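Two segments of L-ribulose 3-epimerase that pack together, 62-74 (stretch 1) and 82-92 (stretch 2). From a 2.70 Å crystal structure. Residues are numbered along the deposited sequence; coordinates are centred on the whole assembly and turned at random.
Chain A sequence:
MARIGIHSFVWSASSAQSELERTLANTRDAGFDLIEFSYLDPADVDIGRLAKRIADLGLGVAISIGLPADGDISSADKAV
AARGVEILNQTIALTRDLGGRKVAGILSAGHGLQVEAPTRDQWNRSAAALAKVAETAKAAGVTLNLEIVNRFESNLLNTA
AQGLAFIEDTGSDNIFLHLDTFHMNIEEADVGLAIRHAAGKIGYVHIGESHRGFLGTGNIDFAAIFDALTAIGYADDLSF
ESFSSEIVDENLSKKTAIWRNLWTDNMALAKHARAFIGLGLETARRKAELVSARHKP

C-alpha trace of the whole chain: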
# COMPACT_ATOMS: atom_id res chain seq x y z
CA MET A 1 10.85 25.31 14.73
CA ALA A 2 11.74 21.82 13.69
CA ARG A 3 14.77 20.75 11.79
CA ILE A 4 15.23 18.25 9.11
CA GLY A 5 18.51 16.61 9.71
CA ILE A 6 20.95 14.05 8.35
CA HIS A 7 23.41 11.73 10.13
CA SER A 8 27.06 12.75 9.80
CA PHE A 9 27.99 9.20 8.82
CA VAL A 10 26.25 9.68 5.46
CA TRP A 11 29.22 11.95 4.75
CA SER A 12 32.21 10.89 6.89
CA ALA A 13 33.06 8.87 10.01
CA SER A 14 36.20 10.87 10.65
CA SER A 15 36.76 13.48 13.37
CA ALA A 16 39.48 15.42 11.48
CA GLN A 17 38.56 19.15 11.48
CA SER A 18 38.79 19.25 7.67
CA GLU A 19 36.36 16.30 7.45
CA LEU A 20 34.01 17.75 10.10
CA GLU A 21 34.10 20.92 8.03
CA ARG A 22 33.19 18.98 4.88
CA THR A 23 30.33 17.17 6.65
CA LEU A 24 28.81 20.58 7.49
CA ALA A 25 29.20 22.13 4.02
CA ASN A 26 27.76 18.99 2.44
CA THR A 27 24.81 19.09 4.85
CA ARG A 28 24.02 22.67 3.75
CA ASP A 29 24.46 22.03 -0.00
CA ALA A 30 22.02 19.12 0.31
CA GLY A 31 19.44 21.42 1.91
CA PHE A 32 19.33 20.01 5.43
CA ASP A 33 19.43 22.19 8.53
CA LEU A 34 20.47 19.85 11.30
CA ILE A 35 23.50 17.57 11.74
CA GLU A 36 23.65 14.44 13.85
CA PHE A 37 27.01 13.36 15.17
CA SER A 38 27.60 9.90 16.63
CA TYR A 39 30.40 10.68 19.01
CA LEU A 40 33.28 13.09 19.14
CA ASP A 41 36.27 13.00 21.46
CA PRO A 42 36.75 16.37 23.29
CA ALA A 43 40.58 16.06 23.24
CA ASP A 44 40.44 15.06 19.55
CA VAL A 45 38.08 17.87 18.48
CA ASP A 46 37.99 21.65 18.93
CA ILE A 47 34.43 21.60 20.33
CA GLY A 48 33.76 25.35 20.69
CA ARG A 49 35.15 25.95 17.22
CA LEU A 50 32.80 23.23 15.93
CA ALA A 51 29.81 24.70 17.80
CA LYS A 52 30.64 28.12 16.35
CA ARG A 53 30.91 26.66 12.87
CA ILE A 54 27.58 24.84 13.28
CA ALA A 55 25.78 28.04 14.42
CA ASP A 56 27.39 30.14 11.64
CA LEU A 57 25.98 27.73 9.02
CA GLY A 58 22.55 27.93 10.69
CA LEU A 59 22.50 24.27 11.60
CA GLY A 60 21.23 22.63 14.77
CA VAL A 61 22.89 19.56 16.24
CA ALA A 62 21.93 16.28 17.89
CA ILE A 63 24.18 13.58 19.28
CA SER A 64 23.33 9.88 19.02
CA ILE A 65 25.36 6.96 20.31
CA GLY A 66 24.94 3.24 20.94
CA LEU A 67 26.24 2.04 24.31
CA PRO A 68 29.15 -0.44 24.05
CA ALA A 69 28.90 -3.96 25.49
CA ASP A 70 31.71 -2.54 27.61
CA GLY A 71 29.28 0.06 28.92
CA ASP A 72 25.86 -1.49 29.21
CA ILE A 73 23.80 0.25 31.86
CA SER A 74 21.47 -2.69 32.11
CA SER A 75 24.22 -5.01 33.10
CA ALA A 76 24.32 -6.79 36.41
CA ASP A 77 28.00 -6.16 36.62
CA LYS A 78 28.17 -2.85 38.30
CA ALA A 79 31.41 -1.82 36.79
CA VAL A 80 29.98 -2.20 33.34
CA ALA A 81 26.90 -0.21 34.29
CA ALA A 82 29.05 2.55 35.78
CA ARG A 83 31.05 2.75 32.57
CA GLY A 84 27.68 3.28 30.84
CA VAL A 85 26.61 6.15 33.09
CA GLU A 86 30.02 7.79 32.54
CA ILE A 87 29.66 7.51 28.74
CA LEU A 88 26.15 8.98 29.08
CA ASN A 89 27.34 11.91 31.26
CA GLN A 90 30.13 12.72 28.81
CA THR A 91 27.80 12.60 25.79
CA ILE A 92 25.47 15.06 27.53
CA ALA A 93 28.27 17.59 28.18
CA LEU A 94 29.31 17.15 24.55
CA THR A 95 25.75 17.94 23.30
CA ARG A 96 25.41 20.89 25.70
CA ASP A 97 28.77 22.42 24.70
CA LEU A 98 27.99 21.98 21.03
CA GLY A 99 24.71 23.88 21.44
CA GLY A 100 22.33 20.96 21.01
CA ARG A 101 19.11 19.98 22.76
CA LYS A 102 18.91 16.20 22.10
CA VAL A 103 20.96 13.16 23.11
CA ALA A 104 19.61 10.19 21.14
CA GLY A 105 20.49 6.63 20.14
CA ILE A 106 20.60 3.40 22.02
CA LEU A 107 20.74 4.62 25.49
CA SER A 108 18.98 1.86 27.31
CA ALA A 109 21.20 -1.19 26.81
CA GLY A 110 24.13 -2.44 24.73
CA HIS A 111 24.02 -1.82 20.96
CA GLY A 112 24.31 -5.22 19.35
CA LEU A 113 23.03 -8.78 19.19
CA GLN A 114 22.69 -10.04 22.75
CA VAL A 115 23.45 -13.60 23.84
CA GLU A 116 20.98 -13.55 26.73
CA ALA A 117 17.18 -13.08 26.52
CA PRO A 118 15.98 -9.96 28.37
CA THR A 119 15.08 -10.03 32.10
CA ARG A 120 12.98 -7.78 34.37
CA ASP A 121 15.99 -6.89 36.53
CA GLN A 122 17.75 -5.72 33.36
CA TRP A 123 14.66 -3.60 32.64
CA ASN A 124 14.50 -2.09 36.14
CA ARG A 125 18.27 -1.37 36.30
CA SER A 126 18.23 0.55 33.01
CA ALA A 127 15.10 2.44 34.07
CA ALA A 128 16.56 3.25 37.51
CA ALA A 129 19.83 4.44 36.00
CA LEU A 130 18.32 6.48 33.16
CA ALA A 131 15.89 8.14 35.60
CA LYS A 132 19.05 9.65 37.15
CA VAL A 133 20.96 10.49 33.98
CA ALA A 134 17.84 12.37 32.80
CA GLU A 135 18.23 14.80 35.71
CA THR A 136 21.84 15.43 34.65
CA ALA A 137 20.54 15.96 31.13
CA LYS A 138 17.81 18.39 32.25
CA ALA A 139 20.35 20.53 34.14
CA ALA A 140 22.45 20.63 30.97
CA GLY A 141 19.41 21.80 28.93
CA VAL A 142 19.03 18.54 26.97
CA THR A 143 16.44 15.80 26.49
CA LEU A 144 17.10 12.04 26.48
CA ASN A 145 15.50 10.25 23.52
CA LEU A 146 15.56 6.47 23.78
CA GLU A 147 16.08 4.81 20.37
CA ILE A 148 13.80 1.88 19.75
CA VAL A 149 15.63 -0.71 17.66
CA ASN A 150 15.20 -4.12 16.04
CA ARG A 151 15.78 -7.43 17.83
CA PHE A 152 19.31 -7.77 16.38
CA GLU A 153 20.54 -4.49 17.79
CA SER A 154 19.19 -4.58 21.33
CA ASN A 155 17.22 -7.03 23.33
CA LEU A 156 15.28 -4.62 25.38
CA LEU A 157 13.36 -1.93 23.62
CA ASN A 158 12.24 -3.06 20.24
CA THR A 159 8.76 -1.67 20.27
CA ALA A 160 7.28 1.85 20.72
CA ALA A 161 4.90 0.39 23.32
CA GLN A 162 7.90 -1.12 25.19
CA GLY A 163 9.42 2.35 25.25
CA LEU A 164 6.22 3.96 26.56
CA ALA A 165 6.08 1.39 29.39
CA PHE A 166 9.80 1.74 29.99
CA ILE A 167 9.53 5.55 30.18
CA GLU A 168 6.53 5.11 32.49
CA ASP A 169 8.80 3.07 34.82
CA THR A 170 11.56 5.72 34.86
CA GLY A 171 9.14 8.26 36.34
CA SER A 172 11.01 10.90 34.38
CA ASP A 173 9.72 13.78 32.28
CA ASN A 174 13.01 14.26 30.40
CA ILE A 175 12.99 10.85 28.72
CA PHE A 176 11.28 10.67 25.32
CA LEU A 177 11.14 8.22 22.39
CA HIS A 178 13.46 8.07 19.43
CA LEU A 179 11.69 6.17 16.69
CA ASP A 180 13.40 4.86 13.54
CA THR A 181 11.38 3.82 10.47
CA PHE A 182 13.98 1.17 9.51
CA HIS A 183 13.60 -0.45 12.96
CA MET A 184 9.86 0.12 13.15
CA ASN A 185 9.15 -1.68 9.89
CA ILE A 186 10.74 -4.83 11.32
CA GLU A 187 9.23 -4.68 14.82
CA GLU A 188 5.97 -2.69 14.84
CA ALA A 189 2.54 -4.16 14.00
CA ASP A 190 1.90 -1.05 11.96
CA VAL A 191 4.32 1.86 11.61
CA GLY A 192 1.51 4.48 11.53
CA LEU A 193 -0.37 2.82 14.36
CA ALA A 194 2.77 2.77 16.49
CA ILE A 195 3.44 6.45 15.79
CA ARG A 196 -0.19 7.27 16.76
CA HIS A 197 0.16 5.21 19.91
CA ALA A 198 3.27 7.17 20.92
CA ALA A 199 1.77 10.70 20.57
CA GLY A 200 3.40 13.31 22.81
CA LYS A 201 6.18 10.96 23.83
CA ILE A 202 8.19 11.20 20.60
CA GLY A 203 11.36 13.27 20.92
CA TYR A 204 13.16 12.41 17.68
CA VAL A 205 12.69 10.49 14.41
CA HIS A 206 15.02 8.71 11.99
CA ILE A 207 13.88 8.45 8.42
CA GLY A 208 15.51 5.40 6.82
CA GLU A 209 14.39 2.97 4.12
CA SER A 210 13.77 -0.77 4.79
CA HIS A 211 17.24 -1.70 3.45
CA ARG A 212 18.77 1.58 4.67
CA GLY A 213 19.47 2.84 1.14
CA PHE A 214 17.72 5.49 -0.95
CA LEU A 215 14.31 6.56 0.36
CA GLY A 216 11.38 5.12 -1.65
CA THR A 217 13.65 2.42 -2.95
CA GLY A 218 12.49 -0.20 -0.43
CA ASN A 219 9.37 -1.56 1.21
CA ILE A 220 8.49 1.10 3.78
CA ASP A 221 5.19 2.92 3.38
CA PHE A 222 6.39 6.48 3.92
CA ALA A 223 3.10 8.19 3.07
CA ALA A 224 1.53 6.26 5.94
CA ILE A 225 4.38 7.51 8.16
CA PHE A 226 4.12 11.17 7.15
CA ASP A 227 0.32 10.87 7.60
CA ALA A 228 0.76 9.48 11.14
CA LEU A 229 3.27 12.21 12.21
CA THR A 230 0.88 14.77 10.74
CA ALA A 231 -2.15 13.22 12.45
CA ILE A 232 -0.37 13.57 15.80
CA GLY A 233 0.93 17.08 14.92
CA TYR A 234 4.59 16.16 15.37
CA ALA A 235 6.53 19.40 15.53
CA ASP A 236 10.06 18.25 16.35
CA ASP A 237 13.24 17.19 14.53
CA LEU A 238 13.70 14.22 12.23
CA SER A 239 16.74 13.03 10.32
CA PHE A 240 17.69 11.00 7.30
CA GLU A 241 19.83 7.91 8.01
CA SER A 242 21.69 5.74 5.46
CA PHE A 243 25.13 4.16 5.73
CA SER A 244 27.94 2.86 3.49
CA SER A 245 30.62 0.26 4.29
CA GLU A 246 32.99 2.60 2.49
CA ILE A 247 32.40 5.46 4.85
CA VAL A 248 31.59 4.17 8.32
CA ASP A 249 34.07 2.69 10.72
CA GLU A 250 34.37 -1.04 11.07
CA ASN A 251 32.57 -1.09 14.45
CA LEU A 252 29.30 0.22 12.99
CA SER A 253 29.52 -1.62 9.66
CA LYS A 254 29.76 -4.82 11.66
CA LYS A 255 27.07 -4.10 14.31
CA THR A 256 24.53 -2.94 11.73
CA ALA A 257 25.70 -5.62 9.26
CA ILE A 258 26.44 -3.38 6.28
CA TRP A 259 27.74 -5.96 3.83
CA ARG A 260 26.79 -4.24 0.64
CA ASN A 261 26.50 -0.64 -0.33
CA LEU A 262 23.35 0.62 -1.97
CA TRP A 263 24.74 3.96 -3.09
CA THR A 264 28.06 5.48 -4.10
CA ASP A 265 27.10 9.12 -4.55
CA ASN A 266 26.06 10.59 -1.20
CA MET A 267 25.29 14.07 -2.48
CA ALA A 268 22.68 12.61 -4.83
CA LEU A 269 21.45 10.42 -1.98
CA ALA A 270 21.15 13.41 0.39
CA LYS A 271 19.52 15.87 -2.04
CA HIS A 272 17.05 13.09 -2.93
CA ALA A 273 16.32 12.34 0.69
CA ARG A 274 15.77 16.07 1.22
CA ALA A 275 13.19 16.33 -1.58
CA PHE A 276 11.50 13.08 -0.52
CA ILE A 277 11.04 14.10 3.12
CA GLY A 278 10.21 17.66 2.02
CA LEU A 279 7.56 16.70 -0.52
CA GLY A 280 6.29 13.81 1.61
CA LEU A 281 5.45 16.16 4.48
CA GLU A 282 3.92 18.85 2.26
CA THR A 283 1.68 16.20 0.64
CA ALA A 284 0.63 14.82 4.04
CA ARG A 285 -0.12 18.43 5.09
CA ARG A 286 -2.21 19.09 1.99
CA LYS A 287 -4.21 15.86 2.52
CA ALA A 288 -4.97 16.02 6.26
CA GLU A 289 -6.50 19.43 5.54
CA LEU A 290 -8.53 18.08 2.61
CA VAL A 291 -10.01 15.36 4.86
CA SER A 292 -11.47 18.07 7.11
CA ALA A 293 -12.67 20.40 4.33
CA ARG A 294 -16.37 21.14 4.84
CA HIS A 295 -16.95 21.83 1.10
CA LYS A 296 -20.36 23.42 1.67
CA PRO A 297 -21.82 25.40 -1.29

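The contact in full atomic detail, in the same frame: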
# COMPACT_ATOMS: atom_id res chain seq x y z
N ALA A 62 22.31 17.31 16.93
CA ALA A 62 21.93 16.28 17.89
C ALA A 62 23.08 15.29 18.00
O ALA A 62 23.86 15.13 17.06
CB ALA A 62 20.67 15.58 17.43
N ILE A 63 23.22 14.65 19.15
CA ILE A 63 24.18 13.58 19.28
C ILE A 63 23.48 12.25 19.58
O ILE A 63 22.63 12.15 20.48
CB ILE A 63 25.26 13.88 20.35
CG1 ILE A 63 25.84 15.29 20.19
CG2 ILE A 63 26.36 12.81 20.32
CD1 ILE A 63 26.76 15.49 19.00
N SER A 64 23.83 11.22 18.81
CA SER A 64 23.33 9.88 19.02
C SER A 64 24.51 8.96 19.22
O SER A 64 25.53 9.11 18.55
CB SER A 64 22.55 9.41 17.80
OG SER A 64 23.41 9.25 16.68
N ILE A 65 24.36 8.01 20.13
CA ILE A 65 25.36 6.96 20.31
C ILE A 65 24.65 5.63 20.50
O ILE A 65 23.41 5.58 20.60
CB ILE A 65 26.25 7.23 21.55
CG1 ILE A 65 25.42 7.21 22.84
CG2 ILE A 65 27.00 8.55 21.42
CD1 ILE A 65 26.24 6.98 24.09
N GLY A 66 25.43 4.55 20.54
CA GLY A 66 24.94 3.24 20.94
C GLY A 66 25.88 2.74 22.01
O GLY A 66 27.07 2.60 21.74
N LEU A 67 25.38 2.49 23.21
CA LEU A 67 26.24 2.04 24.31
C LEU A 67 27.04 0.82 23.90
O LEU A 67 26.52 -0.04 23.18
CB LEU A 67 25.42 1.75 25.58
CG LEU A 67 24.89 2.93 26.42
CD1 LEU A 67 23.98 2.45 27.53
CD2 LEU A 67 26.03 3.77 26.99
N PRO A 68 28.33 0.75 24.31
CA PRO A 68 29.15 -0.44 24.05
C PRO A 68 28.80 -1.57 25.01
O PRO A 68 28.26 -1.31 26.07
CB PRO A 68 30.58 0.05 24.31
CG PRO A 68 30.42 1.18 25.26
CD PRO A 68 29.12 1.84 24.90
N ALA A 69 29.10 -2.80 24.62
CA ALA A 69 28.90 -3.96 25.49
C ALA A 69 29.71 -3.72 26.76
O ALA A 69 29.32 -4.12 27.86
CB ALA A 69 29.35 -5.24 24.80
N ASP A 70 30.83 -3.04 26.56
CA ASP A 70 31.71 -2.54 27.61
C ASP A 70 31.03 -1.59 28.61
O ASP A 70 31.42 -1.52 29.78
CB ASP A 70 32.88 -1.81 26.94
CG ASP A 70 34.05 -1.62 27.87
OD1 ASP A 70 34.12 -2.36 28.87
OD2 ASP A 70 34.89 -0.75 27.59
N GLY A 71 30.00 -0.90 28.14
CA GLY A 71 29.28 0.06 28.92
C GLY A 71 27.79 -0.13 28.99
O GLY A 71 27.09 0.82 28.89
N ASP A 72 27.29 -1.33 29.16
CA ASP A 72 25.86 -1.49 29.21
C ASP A 72 25.25 -1.25 30.57
O ASP A 72 25.41 -2.02 31.49
CB ASP A 72 25.52 -2.89 28.76
CG ASP A 72 24.07 -3.13 28.73
OD1 ASP A 72 23.36 -2.31 29.28
OD2 ASP A 72 23.63 -4.11 28.16
N ILE A 73 24.43 -0.23 30.64
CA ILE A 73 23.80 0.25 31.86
C ILE A 73 22.74 -0.66 32.41
O ILE A 73 22.22 -0.42 33.45
CB ILE A 73 23.20 1.65 31.70
CG1 ILE A 73 22.11 1.66 30.66
CG2 ILE A 73 24.23 2.63 31.26
CD1 ILE A 73 21.53 3.03 30.51
N SER A 74 22.36 -1.65 31.65
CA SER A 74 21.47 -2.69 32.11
C SER A 74 22.18 -3.87 32.70
O SER A 74 21.55 -4.73 33.22
CB SER A 74 20.61 -3.15 30.96
OG SER A 74 21.39 -3.36 29.84
N ALA A 82 28.45 1.28 35.43
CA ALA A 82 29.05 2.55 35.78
C ALA A 82 29.77 3.14 34.58
O ALA A 82 29.72 4.36 34.35
CB ALA A 82 29.99 2.40 36.97
N ARG A 83 30.43 2.29 33.81
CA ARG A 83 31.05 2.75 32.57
C ARG A 83 29.99 3.35 31.63
O ARG A 83 30.21 4.40 31.02
CB ARG A 83 31.86 1.62 31.91
CG ARG A 83 32.77 2.04 30.76
CD ARG A 83 33.46 3.37 31.04
NE ARG A 83 34.13 3.92 29.86
CZ ARG A 83 34.35 5.22 29.66
NH1 ARG A 83 33.94 6.11 30.56
NH2 ARG A 83 34.97 5.63 28.56
N GLY A 84 28.82 2.72 31.57
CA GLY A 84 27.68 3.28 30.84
C GLY A 84 27.33 4.69 31.27
O GLY A 84 27.41 5.64 30.48
N VAL A 85 26.95 4.83 32.54
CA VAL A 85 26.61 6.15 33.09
C VAL A 85 27.68 7.19 32.74
O VAL A 85 27.34 8.31 32.36
CB VAL A 85 26.36 6.09 34.61
CG1 VAL A 85 26.08 7.47 35.17
CG2 VAL A 85 25.19 5.16 34.93
N GLU A 86 28.95 6.83 32.85
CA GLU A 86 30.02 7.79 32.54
C GLU A 86 30.08 8.15 31.06
O GLU A 86 30.43 9.29 30.72
CB GLU A 86 31.39 7.32 33.08
CG GLU A 86 32.54 8.33 32.93
CD GLU A 86 32.29 9.68 33.62
OE1 GLU A 86 31.48 9.77 34.58
OE2 GLU A 86 32.93 10.68 33.20
N ILE A 87 29.76 7.20 30.18
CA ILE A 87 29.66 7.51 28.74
C ILE A 87 28.47 8.44 28.49
O ILE A 87 28.57 9.40 27.72
CB ILE A 87 29.57 6.24 27.87
CG1 ILE A 87 30.92 5.52 27.83
CG2 ILE A 87 29.13 6.59 26.45
CD1 ILE A 87 30.83 4.04 27.53
N LEU A 88 27.35 8.15 29.16
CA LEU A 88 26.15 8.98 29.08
C LEU A 88 26.42 10.43 29.51
O LEU A 88 26.10 11.37 28.76
CB LEU A 88 25.03 8.36 29.92
CG LEU A 88 23.91 7.56 29.25
CD1 LEU A 88 24.31 6.94 27.92
CD2 LEU A 88 23.41 6.49 30.21
N ASN A 89 27.02 10.59 30.69
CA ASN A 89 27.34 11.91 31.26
C ASN A 89 28.24 12.73 30.34
O ASN A 89 28.07 13.95 30.20
CB ASN A 89 27.97 11.78 32.64
CG ASN A 89 26.97 11.41 33.72
OD1 ASN A 89 25.82 11.86 33.71
ND2 ASN A 89 27.40 10.60 34.67
N GLN A 90 29.20 12.05 29.71
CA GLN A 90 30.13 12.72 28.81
C GLN A 90 29.42 13.18 27.54
O GLN A 90 29.60 14.31 27.09
CB GLN A 90 31.30 11.78 28.49
CG GLN A 90 32.60 12.50 28.16
CD GLN A 90 33.78 11.55 28.05
OE1 GLN A 90 33.75 10.44 28.60
NE2 GLN A 90 34.82 11.98 27.35
N THR A 91 28.58 12.31 26.99
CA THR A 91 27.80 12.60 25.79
C THR A 91 26.87 13.81 25.97
O THR A 91 26.68 14.61 25.05
CB THR A 91 26.97 11.38 25.34
OG1 THR A 91 27.81 10.22 25.31
CG2 THR A 91 26.36 11.59 23.95
N ILE A 92 26.31 13.92 27.17
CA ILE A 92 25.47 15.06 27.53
C ILE A 92 26.27 16.37 27.45
O ILE A 92 25.91 17.28 26.69
CB ILE A 92 24.83 14.88 28.92
CG1 ILE A 92 23.82 13.74 28.88
CG2 ILE A 92 24.18 16.18 29.37
CD1 ILE A 92 23.24 13.36 30.23

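Two glycines bring the backbones of this contact almost together: the CA atoms of Gly71, in the loop after the strand, and Gly84, in the helix, lie 4.1 Å apart, and the carbonyl Gly71 O sits 3.2 Å from Gly84 CA. A side chain on either residue would point into the opposing segment. A CB built on Gly84 would fall 2.7 Å from Gly71 O and 2.3 Å from Ile73 CG2; one built on Gly71 would fall 3.0 Å from Ile87 CD1. All three are clashes, so the close approach depends on the absence of both side chains. Ile73 fills the space beside Gly84, its CG2 3.5 Å from Gly84 CA and 3.7 Å from Val85 N, while its CD1 reaches Leu88 CD2 at 3.9 Å.

Elsewhere the backbones stand farther apart. Strand 62-66 and helix 82-92 run nearly antiparallel, at 164°, with their axes 10.0 Å apart at closest approach, and Ile63 CA and Thr91 CA are 7.5 Å apart. Side chains fill the wider gap. Alternation along the strand turns Ile63 and Ile65 toward the helix and Ser64 away from it. Ile63 CG2 meets Thr91 CG2 at 3.8 Å. Ile65 CD1 lies among three helix residues, 3.8 Å from Ile87 CG2, 3.8 Å from Thr91 OG1 and 4.3 Å from Leu88 CD1. The Thr91 hydroxyl faces this apolar neighbour while donating a hydrogen bond within its own helix, from Thr91 OG1 to Ile87 O at 2.7 Å.

Leu67 leaves its backbone sideways, yet its end comes nearer the helix: CD2 packs 3.7 Å from Leu88 CD1 and 4.2 Å from Ile87 CG2. Leu88 meets it with both chi angles between wells (chi1 -101°, chi2 25°). Pro68 extends the apolar surface, its CG 3.7 Å from Ile87 CD1. Ile87 thus touches Ile65, Leu67, Pro68 and Gly71, a run of contacts linking the strand to the loop.

At the more exposed margin, Arg83 contributes the base of its side chain, with CB 3.8 Å from Asp70 O and 4.2 Å from Gly71 CA. The loop is held by a backbone hydrogen bond of its own, Gly71 N to Pro68 O at 2.7 Å. No hydrogen bond crosses between the segments; the 496 Å² buried here, both sides summed, rests on close fit and apolar packing.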